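Local coordinates for uncharacterized protein (Aeropyrum pernix, PDB 3P1Z), which is of unknown function but may bind nucleic acid and act in the cutting of introns from precursor tRNA, at residues A[52-55]-A[56-59]; A[89-92]-A[93-97]; A[102-105]-A[106-109]. All coordinates share one frame; numbering follows the deposited sequence.

Contact 1: residues A[52-55]-A[56-59]; sequences AAYQ and ASRG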
loop_
_atom_site.group_PDB
_atom_site.type_symbol
_atom_site.label_atom_id
_atom_site.label_comp_id
_atom_site.label_asym_id
_atom_site.label_seq_id
_atom_site.Cartn_x
_atom_site.Cartn_y
_atom_site.Cartn_z
ATOM N N ALA A 52 -14.203 -32.717 10.692
ATOM C CA ALA A 52 -13.495 -33.987 10.665
ATOM C C ALA A 52 -12.002 -33.770 10.507
ATOM O O ALA A 52 -11.183 -34.481 11.093
ATOM C CB ALA A 52 -14.028 -34.843 9.524
ATOM N N ALA A 53 -11.660 -32.787 9.685
ATOM C CA ALA A 53 -10.279 -32.358 9.554
ATOM C C ALA A 53 -9.851 -31.719 10.868
ATOM O O ALA A 53 -8.714 -31.897 11.302
ATOM C CB ALA A 53 -10.118 -31.378 8.405
ATOM N N TYR A 54 -10.768 -30.990 11.508
ATOM C CA TYR A 54 -10.437 -30.282 12.740
ATOM C C TYR A 54 -10.110 -31.250 13.842
ATOM O O TYR A 54 -9.010 -31.229 14.393
ATOM C CB TYR A 54 -11.583 -29.400 13.222
ATOM C CG TYR A 54 -11.307 -28.788 14.583
ATOM C CD1 TYR A 54 -10.052 -28.286 14.889
ATOM C CD2 TYR A 54 -12.299 -28.704 15.556
ATOM C CE1 TYR A 54 -9.791 -27.722 16.118
ATOM C CE2 TYR A 54 -12.045 -28.138 16.786
ATOM C CZ TYR A 54 -10.791 -27.642 17.061
ATOM O OH TYR A 54 -10.524 -27.071 18.293
ATOM N N GLN A 55 -11.085 -32.091 14.176
ATOM C CA GLN A 55 -10.935 -33.005 15.300
ATOM C C GLN A 55 -9.722 -33.929 15.074
ATOM O O GLN A 55 -9.093 -34.378 16.025
ATOM C CB GLN A 55 -12.247 -33.753 15.584
ATOM C CG GLN A 55 -13.404 -32.837 16.047
ATOM C CD GLN A 55 -13.343 -32.476 17.536
ATOM O OE1 GLN A 55 -12.362 -32.763 18.218
ATOM N NE2 GLN A 55 -14.397 -31.858 18.040
ATOM N N ALA A 56 -9.367 -34.169 13.813
ATOM C CA ALA A 56 -8.087 -34.798 13.510
ATOM C C ALA A 56 -6.926 -33.977 14.099
ATOM O O ALA A 56 -6.169 -34.474 14.934
ATOM C CB ALA A 56 -7.921 -34.988 12.001
ATOM N N SER A 57 -6.824 -32.714 13.688
ATOM C CA SER A 57 -5.734 -31.811 14.089
ATOM C C SER A 57 -5.627 -31.492 15.592
ATOM O O SER A 57 -4.688 -30.816 16.023
ATOM C CB SER A 57 -5.816 -30.498 13.294
ATOM O OG SER A 57 -6.695 -29.561 13.901
ATOM N N ARG A 58 -6.597 -31.939 16.378
ATOM C CA ARG A 58 -6.482 -31.845 17.830
ATOM C C ARG A 58 -5.979 -33.186 18.350
ATOM O O ARG A 58 -5.586 -33.312 19.509
ATOM C CB ARG A 58 -7.819 -31.474 18.479
ATOM C CG ARG A 58 -8.147 -29.982 18.446
ATOM C CD ARG A 58 -9.576 -29.716 18.902
ATOM N NE ARG A 58 -9.686 -29.455 20.337
ATOM C CZ ARG A 58 -10.283 -30.268 21.205
ATOM N NH1 ARG A 58 -10.830 -31.406 20.789
ATOM N NH2 ARG A 58 -10.326 -29.944 22.493
ATOM N N GLY A 59 -5.983 -34.181 17.469
ATOM C CA GLY A 59 -5.524 -35.512 17.813
ATOM C C GLY A 59 -6.614 -36.363 18.444
ATOM O O GLY A 59 -6.342 -37.473 18.919
#
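S57 sets its OG between its own backbone N and carbonyl carbon (chi1 86°), the rotation that lets the hydroxyl fold back on the preceding helical turn and donate a hydrogen bond to Y54 O at 2.9 Å. The donor lies in the carbonyl plane, on a lone pair. Y54 holds CG opposite its backbone N (chi1 173°), which brings its ring across R58, and CE1 lies 3.6 Å from R58 CG. The ring and guanidinium planes are 45° apart, though the exact fit of this pair is doubtful because other atoms of the two side chains sit too close in the model. R58, kinked at its third torsion, brings NH1 back beside Q55, where a weak hydrogen bond reaches Q55 OE1 at 3.3 Å, the amide nearly perpendicular to the guanidinium. The same oxygen takes a second weak bond from Y32. The case illustrates how a helix finishes: S57 N still bonds A53 O at 3.2 Å, and G59, at positive phi, closes the turn in a Schellman motif. Helix 49-57 thus ends between two others: A53 and S57 rest on F90 of helix 83-95, Y54 on R93 and R94 of that helix, and A56 on A71 of helix 68-79.

Contact 2: residues A[89-92]-A[93-97]; sequences YFDL and RRKGR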
loop_
_atom_site.group_PDB
_atom_site.type_symbol
_atom_site.label_atom_id
_atom_site.label_comp_id
_atom_site.label_asym_id
_atom_site.label_seq_id
_atom_site.Cartn_x
_atom_site.Cartn_y
_atom_site.Cartn_z
ATOM N N TYR A 89 -11.271 -22.058 9.837
ATOM C CA TYR A 89 -12.227 -22.882 10.545
ATOM C C TYR A 89 -11.619 -23.294 11.867
ATOM O O TYR A 89 -12.185 -23.029 12.925
ATOM C CB TYR A 89 -12.523 -24.121 9.717
ATOM C CG TYR A 89 -13.621 -24.987 10.255
ATOM C CD1 TYR A 89 -14.874 -24.979 9.664
ATOM C CD2 TYR A 89 -13.410 -25.825 11.340
ATOM C CE1 TYR A 89 -15.894 -25.781 10.141
ATOM C CE2 TYR A 89 -14.424 -26.629 11.822
ATOM C CZ TYR A 89 -15.664 -26.598 11.218
ATOM O OH TYR A 89 -16.693 -27.377 11.675
ATOM N N PHE A 90 -10.459 -23.939 11.802
ATOM C CA PHE A 90 -9.798 -24.405 13.014
ATOM C C PHE A 90 -9.696 -23.264 14.003
ATOM O O PHE A 90 -10.106 -23.393 15.154
ATOM C CB PHE A 90 -8.395 -24.935 12.727
ATOM C CG PHE A 90 -8.362 -26.146 11.854
ATOM C CD1 PHE A 90 -9.516 -26.841 11.558
ATOM C CD2 PHE A 90 -7.162 -26.609 11.348
ATOM C CE1 PHE A 90 -9.477 -27.955 10.744
ATOM C CE2 PHE A 90 -7.116 -27.730 10.547
ATOM C CZ PHE A 90 -8.275 -28.405 10.244
ATOM N N ASP A 91 -9.124 -22.156 13.534
ATOM C CA ASP A 91 -8.979 -20.945 14.325
ATOM C C ASP A 91 -10.313 -20.644 14.979
ATOM O O ASP A 91 -10.393 -20.458 16.194
ATOM C CB ASP A 91 -8.569 -19.780 13.421
ATOM C CG ASP A 91 -7.984 -18.602 14.194
ATOM O OD1 ASP A 91 -6.844 -18.706 14.696
ATOM O OD2 ASP A 91 -8.660 -17.556 14.283
ATOM N N LEU A 92 -11.368 -20.623 14.171
ATOM C CA LEU A 92 -12.701 -20.325 14.681
ATOM C C LEU A 92 -13.215 -21.379 15.661
ATOM O O LEU A 92 -13.849 -21.042 16.666
ATOM C CB LEU A 92 -13.691 -20.104 13.531
ATOM C CG LEU A 92 -13.515 -18.808 12.709
ATOM C CD1 LEU A 92 -14.458 -18.803 11.498
ATOM C CD2 LEU A 92 -13.679 -17.531 13.561
ATOM N N ARG A 93 -12.942 -22.650 15.384
ATOM C CA ARG A 93 -13.284 -23.691 16.344
ATOM C C ARG A 93 -12.502 -23.464 17.631
ATOM O O ARG A 93 -13.074 -23.461 18.715
ATOM C CB ARG A 93 -13.010 -25.086 15.781
ATOM C CG ARG A 93 -13.865 -25.471 14.570
ATOM C CD ARG A 93 -15.341 -25.698 14.919
ATOM N NE ARG A 93 -15.599 -26.951 15.622
ATOM C CZ ARG A 93 -16.041 -27.038 16.877
ATOM N NH1 ARG A 93 -16.284 -25.946 17.593
ATOM N NH2 ARG A 93 -16.245 -28.229 17.422
ATOM N N ARG A 94 -11.202 -23.237 17.511
ATOM C CA ARG A 94 -10.384 -23.030 18.700
ATOM C C ARG A 94 -10.872 -21.865 19.571
ATOM O O ARG A 94 -10.731 -21.908 20.794
ATOM C CB ARG A 94 -8.904 -22.859 18.336
ATOM C CG ARG A 94 -8.345 -23.953 17.420
ATOM C CD ARG A 94 -6.822 -24.034 17.498
ATOM N NE ARG A 94 -6.216 -24.632 16.309
ATOM C CZ ARG A 94 -4.900 -24.757 16.112
ATOM N NH1 ARG A 94 -4.039 -24.327 17.034
ATOM N NH2 ARG A 94 -4.439 -25.314 14.992
ATOM N N LYS A 95 -11.448 -20.840 18.940
ATOM C CA LYS A 95 -11.918 -19.637 19.642
ATOM C C LYS A 95 -13.264 -19.830 20.359
ATOM O O LYS A 95 -13.667 -18.999 21.178
ATOM C CB LYS A 95 -11.999 -18.430 18.685
ATOM C CG LYS A 95 -10.649 -17.905 18.144
ATOM C CD LYS A 95 -10.812 -16.570 17.385
ATOM C CE LYS A 95 -9.628 -16.243 16.469
ATOM N NZ LYS A 95 -8.270 -16.259 17.101
ATOM N N GLY A 96 -13.960 -20.920 20.046
ATOM C CA GLY A 96 -15.214 -21.237 20.706
ATOM C C GLY A 96 -16.421 -21.058 19.808
ATOM O O GLY A 96 -17.559 -20.945 20.266
ATOM N N ARG A 97 -16.173 -21.031 18.510
ATOM C CA ARG A 97 -17.264 -20.903 17.572
ATOM C C ARG A 97 -17.522 -22.239 16.890
ATOM O O ARG A 97 -16.653 -23.109 16.828
ATOM C CB ARG A 97 -16.965 -19.792 16.566
ATOM C CG ARG A 97 -16.518 -18.507 17.256
ATOM C CD ARG A 97 -17.572 -18.045 18.263
ATOM N NE ARG A 97 -17.175 -16.856 19.012
ATOM C CZ ARG A 97 -16.689 -16.873 20.250
ATOM N NH1 ARG A 97 -16.529 -18.027 20.889
ATOM N NH2 ARG A 97 -16.365 -15.736 20.854
#
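Y89 and R93 form the closely packed side of this contact: their side chains run alongside each other, and R93 CD lies 3.4 Å from Y89 CE2. The R93 chain bends at its second and third torsions, which turns the guanidinium almost perpendicular to the phenol ring (86°). NH1 then reaches R97 O at 3.0 Å, the oxygen lying in the guanidinium plane, while NH2 forms a salt bridge with E51, whose other carboxylate oxygen bonds Y89 OH. The backbone closes the helix in the usual way. R97 N bonds L92 O at 3.0 Å and G96 N bonds R93 O at 3.0 Å, a Schellman ending with G96 at positive phi. The far side is looser and more exposed. There D91 and K95 approach at a slant, and their salt bridge, OD2 to NZ at 3.1 Å, is less certain, since OD2 sits too close to a neighbouring atom in the model; Y160 also bonds that oxygen. R94 extends past F90 to reach Y54, and both it and K95 meet neighbouring subunits. Chemically, one arginine ties together the helix end, the turn after it and E51 of another helix; E51 balances its charge and probably helps hold the guanidinium in place.

Contact 3: residues A[102-105]-A[106-109]; sequences GVRR and GTLV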
loop_
_atom_site.group_PDB
_atom_site.type_symbol
_atom_site.label_atom_id
_atom_site.label_comp_id
_atom_site.label_asym_id
_atom_site.label_seq_id
_atom_site.Cartn_x
_atom_site.Cartn_y
_atom_site.Cartn_z
ATOM N N GLY A 102 -21.153 -21.670 4.626
ATOM C CA GLY A 102 -22.095 -20.735 4.051
ATOM C C GLY A 102 -22.434 -21.170 2.641
ATOM O O GLY A 102 -21.699 -21.938 2.026
ATOM N N VAL A 103 -23.550 -20.663 2.134
ATOM C CA VAL A 103 -24.101 -21.087 0.859
ATOM C C VAL A 103 -23.352 -20.499 -0.323
ATOM O O VAL A 103 -23.574 -20.892 -1.462
ATOM C CB VAL A 103 -25.574 -20.665 0.756
ATOM C CG1 VAL A 103 -26.396 -21.384 1.810
ATOM C CG2 VAL A 103 -25.709 -19.145 0.932
ATOM N N ARG A 104 -22.475 -19.541 -0.054
ATOM C CA ARG A 104 -21.684 -18.931 -1.115
ATOM C C ARG A 104 -20.305 -19.510 -1.133
ATOM O O ARG A 104 -19.779 -19.928 -0.095
ATOM C CB ARG A 104 -21.500 -17.454 -0.886
ATOM C CG ARG A 104 -22.740 -16.705 -0.624
ATOM C CD ARG A 104 -22.356 -15.515 0.184
ATOM N NE ARG A 104 -23.292 -14.436 -0.041
ATOM C CZ ARG A 104 -24.306 -14.140 0.759
ATOM N NH1 ARG A 104 -24.526 -14.819 1.883
ATOM N NH2 ARG A 104 -25.088 -13.129 0.424
ATOM N N ARG A 105 -19.707 -19.497 -2.319
ATOM C CA ARG A 105 -18.333 -19.937 -2.493
ATOM C C ARG A 105 -17.400 -19.164 -1.556
ATOM O O ARG A 105 -17.449 -17.919 -1.486
ATOM C CB ARG A 105 -17.894 -19.742 -3.943
ATOM C CG ARG A 105 -16.430 -20.079 -4.215
ATOM C CD ARG A 105 -16.277 -21.418 -4.917
ATOM N NE ARG A 105 -14.915 -21.647 -5.407
ATOM C CZ ARG A 105 -14.121 -22.641 -5.010
ATOM N NH1 ARG A 105 -14.542 -23.523 -4.114
ATOM N NH2 ARG A 105 -12.899 -22.761 -5.515
ATOM N N GLY A 106 -16.575 -19.917 -0.824
ATOM C CA GLY A 106 -15.536 -19.362 0.029
ATOM C C GLY A 106 -16.001 -18.741 1.330
ATOM O O GLY A 106 -15.314 -17.894 1.898
ATOM N N THR A 107 -17.166 -19.153 1.815
ATOM C CA THR A 107 -17.698 -18.552 3.026
ATOM C C THR A 107 -18.059 -19.556 4.128
ATOM O O THR A 107 -18.396 -20.713 3.874
ATOM C CB THR A 107 -18.890 -17.633 2.726
ATOM O OG1 THR A 107 -20.022 -18.420 2.341
ATOM C CG2 THR A 107 -18.536 -16.665 1.607
ATOM N N LEU A 108 -17.965 -19.069 5.357
ATOM C CA LEU A 108 -18.151 -19.844 6.550
ATOM C C LEU A 108 -19.173 -19.082 7.362
ATOM O O LEU A 108 -19.095 -17.865 7.462
ATOM C CB LEU A 108 -16.828 -19.919 7.323
ATOM C CG LEU A 108 -15.702 -20.861 6.868
ATOM C CD1 LEU A 108 -14.521 -20.815 7.831
ATOM C CD2 LEU A 108 -16.226 -22.289 6.752
ATOM N N VAL A 109 -20.138 -19.775 7.949
ATOM C CA VAL A 109 -21.162 -19.068 8.714
ATOM C C VAL A 109 -21.252 -19.529 10.160
ATOM O O VAL A 109 -21.283 -20.733 10.430
ATOM C CB VAL A 109 -22.539 -19.186 8.054
ATOM C CG1 VAL A 109 -23.514 -18.255 8.733
ATOM C CG2 VAL A 109 -22.434 -18.854 6.589
HETATM O O HOH W 1 -22.666 -17.776 2.462
#
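T107 turns back over the chain that precedes it and touches R104 and R105. Its CB sits 3.7 Å from R104 O. From there OG1, held between the backbone N and the carbonyl carbon (chi1 71°), donates to that same R104 O at 2.9 Å, approaching from above the carbonyl plane, and lies 3.5 Å from G102 CA. The hydroxyl oxygen also receives a hydrogen bond from a water at 2.7 Å, and this water accepts one from R104 N at 3.1 Å, bridging the two residues. The other branch, CG2, leans toward R105 O at 3.5 Å. The backbone adds a weak bond from T107 N to R104 O at 3.3 Å, which gives that carbonyl two donors from one residue. Further along, G102 N bonds T107 O at 3.0 Å, with the donor again above the carbonyl plane. R104 sends its own tip away to a salt bridge with E118, and W136 of helix 130-142 packs on both R104 and T107. Here is the familiar type II beta turn, R104 to T107, with G106 at positive phi in its third position; it closes the loop between strands 100-101 and 107-112, its last residue opening the second strand.

The three contacts follow one another along the chain, and contact 2 lies between the other two in space. Contact 1 ends helix 49-57, in the range of the N-terminal family domain; contacts 2 and 3 fall in that of the catalytic C-terminal domain. Contacts 1 and 2, centres about 12 Å apart, meet where F90 and R93 pack on Y54. Contacts 2 and 3, about 16 Å apart between centres, touch more lightly through L108 on Y89 and L92. Contacts 1 and 3, with centres about 21 Å apart, do not meet. Helix 83-95 therefore lies between helix 49-57 and the mixed sheet, linking the two parts of the protein.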